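Local coordinates for regulatory protein RecX (Lactobacillus reuteri, PDB 3D5L) that probably modulates the activity of RecA, the bacterial recombinase of homologous recombination and DNA repair, at residues Val30-Ser33 with Val34-Phe38; Val82-Leu85 with Lys86-Asp89; Val157-Glu160 with Leu161-Leu165; Arg171-Arg174 with Asn175-Glu178. All coordinates share one frame; numbering follows the deposited sequence.

Interaction 1: residues Val30-Ser33 with Val34-Phe38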
ATOM      1  N   VAL A  30     -11.240 -15.593  21.181  1.00 11.86           N
ATOM      2  CA  VAL A  30     -11.331 -14.180  20.886  1.00 10.72           C
ATOM      3  C   VAL A  30      -9.938 -13.599  20.816  1.00  9.84           C
ATOM      4  O   VAL A  30      -9.073 -13.971  21.600  1.00 11.06           O
ATOM      5  CB  VAL A  30     -12.139 -13.422  21.970  1.00  9.95           C
ATOM      6  CG1 VAL A  30     -13.620 -13.724  21.821  1.00 13.62           C
ATOM      7  CG2 VAL A  30     -11.672 -13.839  23.358  1.00 10.22           C
ATOM      8  N   ALA A  31      -9.716 -12.716  19.850  1.00  8.52           N
ATOM      9  CA  ALA A  31      -8.436 -12.048  19.715  1.00 10.78           C
ATOM     10  C   ALA A  31      -8.367 -11.180  20.968  1.00 12.46           C
ATOM     11  O   ALA A  31      -9.393 -10.923  21.605  1.00 13.92           O
ATOM     12  CB  ALA A  31      -8.415 -11.161  18.445  1.00  6.33           C
ATOM     13  N   GLU A  32      -7.176 -10.724  21.324  1.00 12.24           N
ATOM     14  CA  GLU A  32      -7.044  -9.887  22.500  1.00 14.52           C
ATOM     15  C   GLU A  32      -7.907  -8.622  22.394  1.00 13.62           C
ATOM     16  O   GLU A  32      -8.626  -8.293  23.331  1.00 13.88           O
ATOM     17  CB  GLU A  32      -5.580  -9.500  22.707  1.00 17.90           C
ATOM     18  CG  GLU A  32      -5.289  -8.979  24.097  1.00 25.84           C
ATOM     19  CD  GLU A  32      -3.845  -8.556  24.262  1.00 30.11           C
ATOM     20  OE1 GLU A  32      -2.950  -9.329  23.850  1.00 32.99           O
ATOM     21  OE2 GLU A  32      -3.606  -7.458  24.812  1.00 32.91           O
ATOM     22  N   SER A  33      -7.839  -7.922  21.257  1.00 13.52           N
ATOM     23  CA  SER A  33      -8.606  -6.685  21.055  1.00 14.53           C
ATOM     24  C   SER A  33     -10.113  -6.860  21.228  1.00 14.87           C
ATOM     25  O   SER A  33     -10.812  -5.919  21.606  1.00 16.08           O
ATOM     26  CB  SER A  33      -8.329  -6.083  19.661  1.00 16.26           C
ATOM     27  OG  SER A  33      -9.091  -6.713  18.634  1.00 16.47           O
ATOM     28  N   VAL A  34     -10.615  -8.055  20.934  1.00 15.14           N
ATOM     29  CA  VAL A  34     -12.044  -8.331  21.080  1.00 16.05           C
ATOM     30  C   VAL A  34     -12.351  -8.603  22.549  1.00 17.54           C
ATOM     31  O   VAL A  34     -13.416  -8.243  23.060  1.00 16.21           O
ATOM     32  CB  VAL A  34     -12.463  -9.557  20.256  1.00 13.60           C
ATOM     33  CG1 VAL A  34     -13.918  -9.896  20.528  1.00 11.08           C
ATOM     34  CG2 VAL A  34     -12.241  -9.276  18.780  1.00 14.47           C
ATOM     35  N   LEU A  35     -11.407  -9.249  23.219  1.00 19.80           N
ATOM     36  CA  LEU A  35     -11.558  -9.558  24.631  1.00 22.28           C
ATOM     37  C   LEU A  35     -11.647  -8.241  25.391  1.00 22.42           C
ATOM     38  O   LEU A  35     -12.421  -8.113  26.340  1.00 23.19           O
ATOM     39  CB  LEU A  35     -10.361 -10.366  25.114  1.00 22.79           C
ATOM     40  CG  LEU A  35     -10.347 -10.694  26.602  1.00 24.88           C
ATOM     41  CD1 LEU A  35     -10.125 -12.187  26.783  1.00 25.96           C
ATOM     42  CD2 LEU A  35      -9.255  -9.880  27.298  1.00 25.60           C
ATOM     43  N   ILE A  36     -10.860  -7.263  24.950  1.00 21.40           N
ATOM     44  CA  ILE A  36     -10.844  -5.943  25.574  1.00 21.67           C
ATOM     45  C   ILE A  36     -12.076  -5.144  25.156  1.00 22.81           C
ATOM     46  O   ILE A  36     -12.727  -4.511  25.984  1.00 23.13           O
ATOM     47  CB  ILE A  36      -9.600  -5.141  25.156  1.00 22.67           C
ATOM     48  CG1 ILE A  36      -8.332  -5.867  25.614  1.00 22.45           C
ATOM     49  CG2 ILE A  36      -9.666  -3.739  25.746  1.00 21.94           C
ATOM     50  CD1 ILE A  36      -7.056  -5.284  25.042  1.00 21.87           C
ATOM     51  N   GLN A  37     -12.394  -5.185  23.866  1.00 23.74           N
ATOM     52  CA  GLN A  37     -13.534  -4.456  23.340  1.00 24.80           C
ATOM     53  C   GLN A  37     -14.823  -4.872  24.033  1.00 24.58           C
ATOM     54  O   GLN A  37     -15.742  -4.067  24.181  1.00 23.88           O
ATOM     55  CB  GLN A  37     -13.663  -4.682  21.831  1.00 26.91           C
ATOM     56  CG  GLN A  37     -14.798  -3.899  21.177  1.00 27.98           C
ATOM     57  CD  GLN A  37     -14.943  -4.197  19.689  1.00 30.49           C
ATOM     58  OE1 GLN A  37     -15.798  -3.627  19.008  1.00 29.49           O
ATOM     59  NE2 GLN A  37     -14.106  -5.094  19.181  1.00 32.27           N
ATOM     60  N   PHE A  38     -14.896  -6.120  24.477  1.00 24.99           N
ATOM     61  CA  PHE A  38     -16.110  -6.577  25.138  1.00 24.34           C
ATOM     62  C   PHE A  38     -15.991  -6.789  26.643  1.00 25.35           C
ATOM     63  O   PHE A  38     -16.913  -7.307  27.278  1.00 25.66           O
ATOM     64  CB  PHE A  38     -16.636  -7.826  24.434  1.00 25.30           C
ATOM     65  CG  PHE A  38     -17.317  -7.535  23.122  1.00 24.84           C
ATOM     66  CD1 PHE A  38     -18.695  -7.347  23.062  1.00 24.52           C
ATOM     67  CD2 PHE A  38     -16.576  -7.430  21.945  1.00 25.77           C
ATOM     68  CE1 PHE A  38     -19.329  -7.060  21.841  1.00 23.19           C
ATOM     69  CE2 PHE A  38     -17.201  -7.142  20.722  1.00 24.10           C
ATOM     70  CZ  PHE A  38     -18.580  -6.958  20.675  1.00 24.04           C
TER
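Glu-32 and Ile-36, one helical turn apart, lie side by side and point the same way, and Ile-36 can be followed atom by atom. Its CB stands 3.8 Å from the O of both Glu-32 and Ser-33. With CG1 anti to its own carbonyl carbon (chi1 -62°), the long branch turns back along the helix, and CG1 comes to 3.3 Å from Glu-32 O. The tip, CD1, passes that oxygen and ends 4.1 Å from OE2 of the extended Glu-32 chain. The same Glu-32 O accepts the N-H of Ile-36 at 2.9 Å, so apolar branch and amide converge on one carbonyl.

At the strand end, Val-30 meets the helix through methyl groups. Its CG1 touches Val-34 CG1 at 4.1 Å, the two side chains at about a right angle, while Val-30 CG2 meets Leu-35 CD1. The polar part belongs to Ala-31, the N-cap: its O accepts Leu-35 N at 3.1 Å and, weakly, Val-34 N. Asp-58 of helix 48-71 takes the N-H of Ala-31. The chemistry implies a helix start with two characters: an apolar side in which Val-30 and Val-34 are buried and Leu-35 is partly exposed, and an outer side carrying the exposed Glu-32 carboxylate beside Ile-36.

Interaction 2: residues Val82-Leu85 with Lys86-Asp89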
ATOM      1  N   VAL A  82      -6.201  -2.607   0.406  1.00  9.52           N
ATOM      2  CA  VAL A  82      -7.582  -2.764  -0.057  1.00  9.13           C
ATOM      3  C   VAL A  82      -7.663  -3.962  -0.996  1.00 11.31           C
ATOM      4  O   VAL A  82      -8.535  -4.815  -0.869  1.00 12.33           O
ATOM      5  CB  VAL A  82      -8.048  -1.509  -0.838  1.00  8.10           C
ATOM      6  CG1 VAL A  82      -9.346  -1.780  -1.565  1.00  5.81           C
ATOM      7  CG2 VAL A  82      -8.214  -0.339   0.117  1.00  6.87           C
ATOM      8  N   LYS A  83      -6.734  -4.011  -1.940  1.00 12.70           N
ATOM      9  CA  LYS A  83      -6.668  -5.088  -2.904  1.00 14.24           C
ATOM     10  C   LYS A  83      -6.417  -6.413  -2.187  1.00 14.21           C
ATOM     11  O   LYS A  83      -6.908  -7.465  -2.604  1.00 14.78           O
ATOM     12  CB  LYS A  83      -5.554  -4.781  -3.904  1.00 18.34           C
ATOM     13  CG  LYS A  83      -5.506  -5.688  -5.108  1.00 24.34           C
ATOM     14  CD  LYS A  83      -4.640  -5.080  -6.208  1.00 28.24           C
ATOM     15  CE  LYS A  83      -4.559  -6.024  -7.398  1.00 32.81           C
ATOM     16  NZ  LYS A  83      -5.933  -6.392  -7.888  1.00 36.26           N
ATOM     17  N   LYS A  84      -5.669  -6.349  -1.088  1.00 12.69           N
ATOM     18  CA  LYS A  84      -5.345  -7.531  -0.299  1.00 12.09           C
ATOM     19  C   LYS A  84      -6.534  -8.024   0.526  1.00 10.43           C
ATOM     20  O   LYS A  84      -6.753  -9.220   0.651  1.00  6.61           O
ATOM     21  CB  LYS A  84      -4.184  -7.219   0.643  1.00 15.78           C
ATOM     22  CG  LYS A  84      -3.132  -8.306   0.713  1.00 18.02           C
ATOM     23  CD  LYS A  84      -3.531  -9.499   1.541  1.00 13.20           C
ATOM     24  CE  LYS A  84      -2.462 -10.588   1.389  1.00 15.95           C
ATOM     25  NZ  LYS A  84      -2.693 -11.801   2.207  1.00 11.43           N
ATOM     26  N   LEU A  85      -7.286  -7.094   1.108  1.00 11.23           N
ATOM     27  CA  LEU A  85      -8.439  -7.467   1.910  1.00 11.49           C
ATOM     28  C   LEU A  85      -9.476  -8.068   0.990  1.00 13.24           C
ATOM     29  O   LEU A  85     -10.168  -9.018   1.359  1.00 11.40           O
ATOM     30  CB  LEU A  85      -9.005  -6.246   2.630  1.00 11.74           C
ATOM     31  CG  LEU A  85      -8.131  -5.775   3.793  1.00 12.17           C
ATOM     32  CD1 LEU A  85      -8.585  -4.406   4.259  1.00  9.94           C
ATOM     33  CD2 LEU A  85      -8.187  -6.806   4.922  1.00 12.52           C
ATOM     34  N   LYS A  86      -9.582  -7.500  -0.209  1.00 14.18           N
ATOM     35  CA  LYS A  86     -10.514  -8.006  -1.205  1.00 14.95           C
ATOM     36  C   LYS A  86     -10.064  -9.409  -1.619  1.00 15.69           C
ATOM     37  O   LYS A  86     -10.884 -10.317  -1.756  1.00 15.18           O
ATOM     38  CB  LYS A  86     -10.550  -7.079  -2.428  1.00 16.61           C
ATOM     39  CG  LYS A  86     -11.259  -5.743  -2.188  1.00 19.80           C
ATOM     40  CD  LYS A  86     -11.402  -4.931  -3.476  1.00 22.37           C
ATOM     41  CE  LYS A  86     -12.571  -3.921  -3.380  1.00 24.64           C
ATOM     42  NZ  LYS A  86     -12.155  -2.480  -3.376  1.00 24.34           N
ATOM     43  N   GLU A  87      -8.756  -9.590  -1.798  1.00 15.05           N
ATOM     44  CA  GLU A  87      -8.210 -10.891  -2.190  1.00 15.22           C
ATOM     45  C   GLU A  87      -8.592 -12.031  -1.232  1.00 14.84           C
ATOM     46  O   GLU A  87      -8.896 -13.140  -1.677  1.00 15.76           O
ATOM     47  CB  GLU A  87      -6.680 -10.809  -2.319  1.00 16.07           C
ATOM     48  CG  GLU A  87      -6.007 -12.104  -2.777  1.00 16.28           C
ATOM     49  CD  GLU A  87      -4.514 -11.930  -3.088  1.00 19.24           C
ATOM     50  OE1 GLU A  87      -4.178 -11.146  -4.007  1.00 16.78           O
ATOM     51  OE2 GLU A  87      -3.674 -12.587  -2.415  1.00 21.10           O
ATOM     52  N   ILE A  88      -8.577 -11.780   0.073  1.00 12.79           N
ATOM     53  CA  ILE A  88      -8.933 -12.843   1.016  1.00 14.27           C
ATOM     54  C   ILE A  88     -10.399 -12.747   1.438  1.00 15.33           C
ATOM     55  O   ILE A  88     -10.784 -13.152   2.536  1.00 14.97           O
ATOM     56  CB  ILE A  88      -8.018 -12.837   2.275  1.00 12.62           C
ATOM     57  CG1 ILE A  88      -8.227 -11.565   3.089  1.00  9.97           C
ATOM     58  CG2 ILE A  88      -6.562 -12.956   1.846  1.00 11.02           C
ATOM     59  CD1 ILE A  88      -7.508 -11.577   4.440  1.00 10.63           C
ATOM     60  N   ASP A  89     -11.202 -12.199   0.529  1.00 17.91           N
ATOM     61  CA  ASP A  89     -12.633 -12.019   0.705  1.00 19.73           C
ATOM     62  C   ASP A  89     -13.068 -11.497   2.074  1.00 21.24           C
ATOM     63  O   ASP A  89     -13.795 -12.158   2.814  1.00 21.69           O
ATOM     64  CB  ASP A  89     -13.358 -13.328   0.394  1.00 19.82           C
ATOM     65  CG  ASP A  89     -14.853 -13.134   0.230  1.00 21.64           C
ATOM     66  OD1 ASP A  89     -15.264 -12.229  -0.538  1.00 18.58           O
ATOM     67  OD2 ASP A  89     -15.615 -13.890   0.868  1.00 23.85           O
TER
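The flat groups that meet where Lys-86 follows Val-82 by one turn are peptide planes, not rings. Lys-86 N reaches Val-82 O at 3.0 Å, tilted 23° from the carbonyl plane, and Glu-87 N comes to Lys-83 O tilted by 34°. Around the first carbonyl Lys-86 folds its methylenes, CG lying 3.2 Å from Val-82 O; a bend at the end of the chain (chi4 113°) then brings NZ alongside Val-82 CG1, at 3.4 Å. The Glu-87 carboxylate has Lys-84 NZ near OE2, but at 4.8 Å the charges do not touch.

Ile-88 leaves the helix. Its CG1 stands 3.6 Å from Leu-85 O, and CG2 lies 4.1 Å from Lys-84 NZ. Trimming Ile-88 to an alanine would probably strip apolar cover from the carbonyls of Lys-84 and Leu-85 and take away one neighbour of the lysine tip. Asp-89, with positive phi, is the C-prime residue of a Schellman motif that ends helix 78-87, its N bonded to Lys-86 O. The helix packs on two others: Lys-84 and Leu-85 touch Met-67 of helix 48-71, while Val-82 meets Leu-99 and Leu-85 meets Ile-98 of helix 92-104.

Interaction 3: residues Val157-Glu160 with Leu161-Leu165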
ATOM      1  N   VAL A 157      18.139  16.304 -12.570  1.00 24.94           N
ATOM      2  CA  VAL A 157      17.902  14.866 -12.537  1.00 22.65           C
ATOM      3  C   VAL A 157      17.219  14.466 -13.838  1.00 21.46           C
ATOM      4  O   VAL A 157      17.566  13.459 -14.438  1.00 18.30           O
ATOM      5  CB  VAL A 157      17.019  14.464 -11.338  1.00 22.79           C
ATOM      6  CG1 VAL A 157      16.525  13.042 -11.501  1.00 22.94           C
ATOM      7  CG2 VAL A 157      17.820  14.569 -10.059  1.00 22.96           C
ATOM      8  N   GLN A 158      16.253  15.271 -14.271  1.00 23.55           N
ATOM      9  CA  GLN A 158      15.533  15.012 -15.514  1.00 24.03           C
ATOM     10  C   GLN A 158      16.478  14.987 -16.708  1.00 24.05           C
ATOM     11  O   GLN A 158      16.449  14.057 -17.506  1.00 24.34           O
ATOM     12  CB  GLN A 158      14.467  16.081 -15.755  1.00 24.36           C
ATOM     13  CG  GLN A 158      13.211  15.940 -14.916  1.00 26.82           C
ATOM     14  CD  GLN A 158      12.104  16.855 -15.399  1.00 28.92           C
ATOM     15  OE1 GLN A 158      11.635  16.738 -16.539  1.00 30.44           O
ATOM     16  NE2 GLN A 158      11.690  17.785 -14.545  1.00 28.94           N
ATOM     17  N   ALA A 159      17.307  16.019 -16.834  1.00 23.21           N
ATOM     18  CA  ALA A 159      18.251  16.106 -17.940  1.00 24.07           C
ATOM     19  C   ALA A 159      19.263  14.979 -17.838  1.00 24.99           C
ATOM     20  O   ALA A 159      19.762  14.478 -18.839  1.00 25.91           O
ATOM     21  CB  ALA A 159      18.971  17.454 -17.923  1.00 21.26           C
ATOM     22  N   GLU A 160      19.564  14.581 -16.613  1.00 26.19           N
ATOM     23  CA  GLU A 160      20.522  13.518 -16.388  1.00 27.58           C
ATOM     24  C   GLU A 160      19.963  12.188 -16.906  1.00 27.51           C
ATOM     25  O   GLU A 160      20.642  11.465 -17.647  1.00 28.58           O
ATOM     26  CB  GLU A 160      20.836  13.433 -14.897  1.00 29.87           C
ATOM     27  CG  GLU A 160      22.124  12.720 -14.576  1.00 35.88           C
ATOM     28  CD  GLU A 160      22.138  11.315 -15.110  1.00 39.48           C
ATOM     29  OE1 GLU A 160      21.184  10.570 -14.800  1.00 43.18           O
ATOM     30  OE2 GLU A 160      23.091  10.958 -15.841  1.00 42.51           O
ATOM     31  N   LEU A 161      18.726  11.878 -16.518  1.00 23.93           N
ATOM     32  CA  LEU A 161      18.059  10.642 -16.930  1.00 23.13           C
ATOM     33  C   LEU A 161      17.653  10.673 -18.405  1.00 22.11           C
ATOM     34  O   LEU A 161      17.583   9.630 -19.055  1.00 19.11           O
ATOM     35  CB  LEU A 161      16.806  10.394 -16.080  1.00 21.21           C
ATOM     36  CG  LEU A 161      16.986  10.199 -14.572  1.00 22.02           C
ATOM     37  CD1 LEU A 161      15.645   9.897 -13.952  1.00 21.63           C
ATOM     38  CD2 LEU A 161      17.958   9.063 -14.293  1.00 20.21           C
ATOM     39  N   ALA A 162      17.376  11.870 -18.915  1.00 21.96           N
ATOM     40  CA  ALA A 162      16.974  12.045 -20.304  1.00 22.86           C
ATOM     41  C   ALA A 162      18.157  11.925 -21.273  1.00 24.27           C
ATOM     42  O   ALA A 162      18.012  11.361 -22.362  1.00 22.99           O
ATOM     43  CB  ALA A 162      16.281  13.387 -20.479  1.00 22.40           C
ATOM     44  N   LYS A 163      19.319  12.457 -20.892  1.00 25.22           N
ATOM     45  CA  LYS A 163      20.504  12.353 -21.748  1.00 26.14           C
ATOM     46  C   LYS A 163      20.816  10.867 -21.917  1.00 25.68           C
ATOM     47  O   LYS A 163      21.063  10.391 -23.027  1.00 25.58           O
ATOM     48  CB  LYS A 163      21.714  13.050 -21.112  1.00 27.33           C
ATOM     49  CG  LYS A 163      21.626  14.563 -21.050  1.00 32.83           C
ATOM     50  CD  LYS A 163      22.740  15.157 -20.173  1.00 36.42           C
ATOM     51  CE  LYS A 163      22.576  16.675 -20.019  1.00 38.73           C
ATOM     52  NZ  LYS A 163      23.567  17.297 -19.086  1.00 39.25           N
ATOM     53  N   LYS A 164      20.793  10.146 -20.799  1.00 22.62           N
ATOM     54  CA  LYS A 164      21.064   8.718 -20.779  1.00 23.40           C
ATOM     55  C   LYS A 164      20.093   7.982 -21.700  1.00 22.28           C
ATOM     56  O   LYS A 164      20.503   7.184 -22.547  1.00 23.69           O
ATOM     57  CB  LYS A 164      20.946   8.192 -19.343  1.00 25.27           C
ATOM     58  CG  LYS A 164      21.014   6.690 -19.204  1.00 28.45           C
ATOM     59  CD  LYS A 164      22.384   6.137 -19.555  1.00 34.05           C
ATOM     60  CE  LYS A 164      22.370   4.603 -19.541  1.00 36.08           C
ATOM     61  NZ  LYS A 164      21.849   4.047 -18.253  1.00 37.45           N
ATOM     62  N   LEU A 165      18.806   8.258 -21.539  1.00 20.50           N
ATOM     63  CA  LEU A 165      17.778   7.634 -22.367  1.00 20.45           C
ATOM     64  C   LEU A 165      17.975   8.018 -23.840  1.00 21.23           C
ATOM     65  O   LEU A 165      17.932   7.162 -24.722  1.00 20.35           O
ATOM     66  CB  LEU A 165      16.387   8.082 -21.900  1.00 17.73           C
ATOM     67  CG  LEU A 165      15.143   7.712 -22.708  1.00 16.40           C
ATOM     68  CD1 LEU A 165      14.903   6.218 -22.650  1.00 13.49           C
ATOM     69  CD2 LEU A 165      13.936   8.470 -22.150  1.00 18.00           C
TER
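Gln-158 O accepts Ala-162 N at 2.8 Å, the shortest sound polar bond of this helical turn, with the donor tilted 20° from the carbonyl plane. The CB of Ala-162 comes to 3.1 Å from the same oxygen, so a methyl group and an amide share one carbonyl. The neighbouring rung, Leu-161 N to Val-157 O, is nearly as short at 2.9 Å, whereas Lys-164 N reaches Glu-160 O only weakly.

Leu-161 carries most of the side-chain contact. Its CG lies 3.3 Å from Val-157 O, and its two methyls part from there: CD1 runs alongside Val-157 CG1 at 4.1 Å, the side chains pointing the same way, and CD2 meets Glu-160 OE1 at 3.6 Å. Glu-160 gets there by folding, for a bend at chi2 (-58°) turns its carboxylate back over the following leucine instead of letting it run outward.

Lys-163 is drawn out straight beyond CG, with CE modelled 4.2 Å from Ala-159 CB, and its NZ makes a long, weak ion pair with Glu-205. Shortening Lys-163 to an alanine would probably remove the chain from beside Ala-159 and leave Glu-205 without this weak positive partner. The chemistry is that of an amphipathic helix. Ala-162 faces Leu-189 of helix 178-191 and Val-198 and Ile-202 of helix 196-202, and Leu-161 is buried against Leu-126 and Phe-153; Glu-160 and Lys-164 are exposed, while Lys-163 lays its methylenes along the helix before its charged end.

Interaction 4: residues Arg171-Arg174 with Asn175-Glu178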
ATOM      1  N   ARG A 171      21.230   5.376 -30.177  1.00 24.07           N
ATOM      2  CA  ARG A 171      21.979   4.182 -30.529  1.00 27.15           C
ATOM      3  C   ARG A 171      21.008   3.106 -31.015  1.00 25.97           C
ATOM      4  O   ARG A 171      21.301   2.358 -31.948  1.00 25.82           O
ATOM      5  CB  ARG A 171      22.763   3.680 -29.311  1.00 30.91           C
ATOM      6  CG  ARG A 171      23.446   2.345 -29.523  1.00 37.56           C
ATOM      7  CD  ARG A 171      24.582   2.151 -28.532  1.00 43.60           C
ATOM      8  NE  ARG A 171      25.196   0.830 -28.653  1.00 47.81           N
ATOM      9  CZ  ARG A 171      24.590  -0.310 -28.329  1.00 49.73           C
ATOM     10  NH1 ARG A 171      23.346  -0.298 -27.858  1.00 50.26           N
ATOM     11  NH2 ARG A 171      25.229  -1.463 -28.473  1.00 51.89           N
ATOM     12  N   ARG A 172      19.839   3.053 -30.388  1.00 24.51           N
ATOM     13  CA  ARG A 172      18.822   2.084 -30.755  1.00 24.39           C
ATOM     14  C   ARG A 172      18.234   2.343 -32.147  1.00 23.38           C
ATOM     15  O   ARG A 172      17.841   1.404 -32.828  1.00 23.98           O
ATOM     16  CB  ARG A 172      17.698   2.083 -29.717  1.00 26.35           C
ATOM     17  CG  ARG A 172      16.557   1.131 -30.043  1.00 30.37           C
ATOM     18  CD  ARG A 172      15.400   1.270 -29.063  1.00 33.69           C
ATOM     19  NE  ARG A 172      15.780   0.909 -27.700  1.00 39.17           N
ATOM     20  CZ  ARG A 172      14.941   0.903 -26.665  1.00 41.38           C
ATOM     21  NH1 ARG A 172      13.666   1.239 -26.838  1.00 41.41           N
ATOM     22  NH2 ARG A 172      15.377   0.569 -25.453  1.00 38.91           N
ATOM     23  N   TYR A 173      18.172   3.608 -32.565  1.00 21.69           N
ATOM     24  CA  TYR A 173      17.620   3.960 -33.877  1.00 20.53           C
ATOM     25  C   TYR A 173      18.668   4.548 -34.811  1.00 18.99           C
ATOM     26  O   TYR A 173      18.353   5.400 -35.653  1.00 15.35           O
ATOM     27  CB  TYR A 173      16.478   4.966 -33.719  1.00 22.40           C
ATOM     28  CG  TYR A 173      15.324   4.442 -32.904  1.00 25.48           C
ATOM     29  CD1 TYR A 173      14.521   3.403 -33.377  1.00 28.29           C
ATOM     30  CD2 TYR A 173      15.044   4.973 -31.643  1.00 25.82           C
ATOM     31  CE1 TYR A 173      13.460   2.902 -32.608  1.00 30.96           C
ATOM     32  CE2 TYR A 173      13.995   4.485 -30.868  1.00 28.25           C
ATOM     33  CZ  TYR A 173      13.205   3.450 -31.356  1.00 31.43           C
ATOM     34  OH  TYR A 173      12.157   2.974 -30.592  1.00 34.18           O
ATOM     35  N   ARG A 174      19.906   4.082 -34.650  1.00 18.43           N
ATOM     36  CA  ARG A 174      21.052   4.530 -35.443  1.00 18.85           C
ATOM     37  C   ARG A 174      20.910   4.176 -36.916  1.00 17.36           C
ATOM     38  O   ARG A 174      21.635   4.693 -37.757  1.00 15.42           O
ATOM     39  CB  ARG A 174      22.341   3.885 -34.911  1.00 23.78           C
ATOM     40  CG  ARG A 174      22.311   2.350 -34.925  1.00 27.66           C
ATOM     41  CD  ARG A 174      23.679   1.698 -34.653  1.00 31.43           C
ATOM     42  NE  ARG A 174      24.230   2.024 -33.341  1.00 36.77           N
ATOM     43  CZ  ARG A 174      24.884   3.150 -33.050  1.00 40.72           C
ATOM     44  NH1 ARG A 174      25.082   4.076 -33.987  1.00 41.94           N
ATOM     45  NH2 ARG A 174      25.338   3.351 -31.817  1.00 40.49           N
ATOM     46  N   ASN A 175      19.971   3.285 -37.209  1.00 17.30           N
ATOM     47  CA  ASN A 175      19.714   2.811 -38.561  1.00 16.03           C
ATOM     48  C   ASN A 175      18.859   3.764 -39.403  1.00 16.43           C
ATOM     49  O   ASN A 175      18.867   3.693 -40.635  1.00 15.96           O
ATOM     50  CB  ASN A 175      19.024   1.456 -38.475  1.00 13.64           C
ATOM     51  CG  ASN A 175      17.720   1.522 -37.701  1.00 14.90           C
ATOM     52  OD1 ASN A 175      17.687   1.963 -36.544  1.00 10.56           O
ATOM     53  ND2 ASN A 175      16.634   1.076 -38.333  1.00 11.89           N
ATOM     54  N   GLN A 176      18.131   4.652 -38.727  1.00 16.81           N
ATOM     55  CA  GLN A 176      17.241   5.617 -39.378  1.00 16.85           C
ATOM     56  C   GLN A 176      17.931   6.916 -39.785  1.00 16.26           C
ATOM     57  O   GLN A 176      18.922   7.314 -39.183  1.00 18.63           O
ATOM     58  CB  GLN A 176      16.058   5.927 -38.452  1.00 12.93           C
ATOM     59  CG  GLN A 176      15.207   4.704 -38.153  1.00 15.49           C
ATOM     60  CD  GLN A 176      14.014   5.014 -37.280  1.00 15.75           C
ATOM     61  OE1 GLN A 176      13.552   6.157 -37.228  1.00 19.99           O
ATOM     62  NE2 GLN A 176      13.490   3.997 -36.607  1.00 11.46           N
ATOM     63  N   PRO A 177      17.418   7.583 -40.832  1.00 16.47           N
ATOM     64  CA  PRO A 177      17.984   8.847 -41.323  1.00 15.96           C
ATOM     65  C   PRO A 177      17.805  10.031 -40.353  1.00 16.50           C
ATOM     66  O   PRO A 177      16.919  10.018 -39.505  1.00 14.63           O
ATOM     67  CB  PRO A 177      17.246   9.065 -42.644  1.00 14.72           C
ATOM     68  CG  PRO A 177      15.919   8.396 -42.409  1.00 13.49           C
ATOM     69  CD  PRO A 177      16.309   7.131 -41.693  1.00 14.09           C
ATOM     70  N   GLU A 178      18.669  11.034 -40.506  1.00 18.38           N
ATOM     71  CA  GLU A 178      18.695  12.263 -39.709  1.00 21.08           C
ATOM     72  C   GLU A 178      17.407  12.682 -39.025  1.00 20.82           C
ATOM     73  O   GLU A 178      17.268  12.557 -37.816  1.00 19.85           O
ATOM     74  CB  GLU A 178      19.150  13.432 -40.580  1.00 24.85           C
ATOM     75  CG  GLU A 178      20.488  13.251 -41.265  1.00 32.18           C
ATOM     76  CD  GLU A 178      21.630  13.145 -40.282  1.00 36.08           C
ATOM     77  OE1 GLU A 178      22.792  13.355 -40.698  1.00 37.44           O
ATOM     78  OE2 GLU A 178      21.363  12.851 -39.094  1.00 38.54           O
TER
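Tyr-173 and Gln-176 form the close-packed part of this turn. Their side chains run side by side in the same direction, and Gln-176 NE2 comes to 3.4 Å from Tyr-173 CD1, approaching the ring obliquely with the amide and ring planes 56° apart. Gln-176 places its CG anti to its own carbonyl carbon (chi1 -62°), and the extended chain beyond carries the amide along the tyrosine. The backbone bond of the type I beta turn ties the same pair: Gln-176 N donates to Tyr-173 O at 3.2 Å. That hydrogen bond is straight at the hydrogen (161°), yet its donor sits well above the carbonyl plane. On one face of the tyrosine ring lies Arg-172 CG, 4.2 Å above the plane and over the centre.

The two middle residues of the turn make the looser, exposed side. Asn-175 curls its side chain back, so that OD1 stands 3.3 Å from Tyr-173 C without a hydrogen bond between these residues. Arg-174 bends at chi3, and one face of its guanidinium covers Arg-171 CA, 3.6 Å from the plane and offset toward the rim. Away from the turn, Arg-172 NH2 lies close to Lys-168 NZ, two like charges that are likely to be somewhat unfavourable unless solvent screens them.

In the fold, the turn ends helix 155-172 and begins the connection to helix 178-191. Tyr-173 touches Lys-184, and Arg-174 touches Arg-181, both on that second helix, so the turn packs back on the helix to which it leads.

Overall arrangement
The four contacts follow one another along the chain, none nesting in or crossing another, and each joins residues a turn or so apart. Interaction 1 turns the edge strand 25-31 into the short helix 32-37, against helix 48-71. Interaction 2, in the first three-helix domain, ends helix 78-87, which also packs on helix 48-71; the two centres lie about 23 Å apart. Much further on, helix 155-172 carries interaction 3 along its body and interaction 4 at its C-terminal end, centres about 19 Å apart. Interaction 4 closes a beta turn between helices 155-172 and 178-191. Interactions 1 and 4 lie about 68 Å apart, centre to centre, on opposite sides of an elongated molecule.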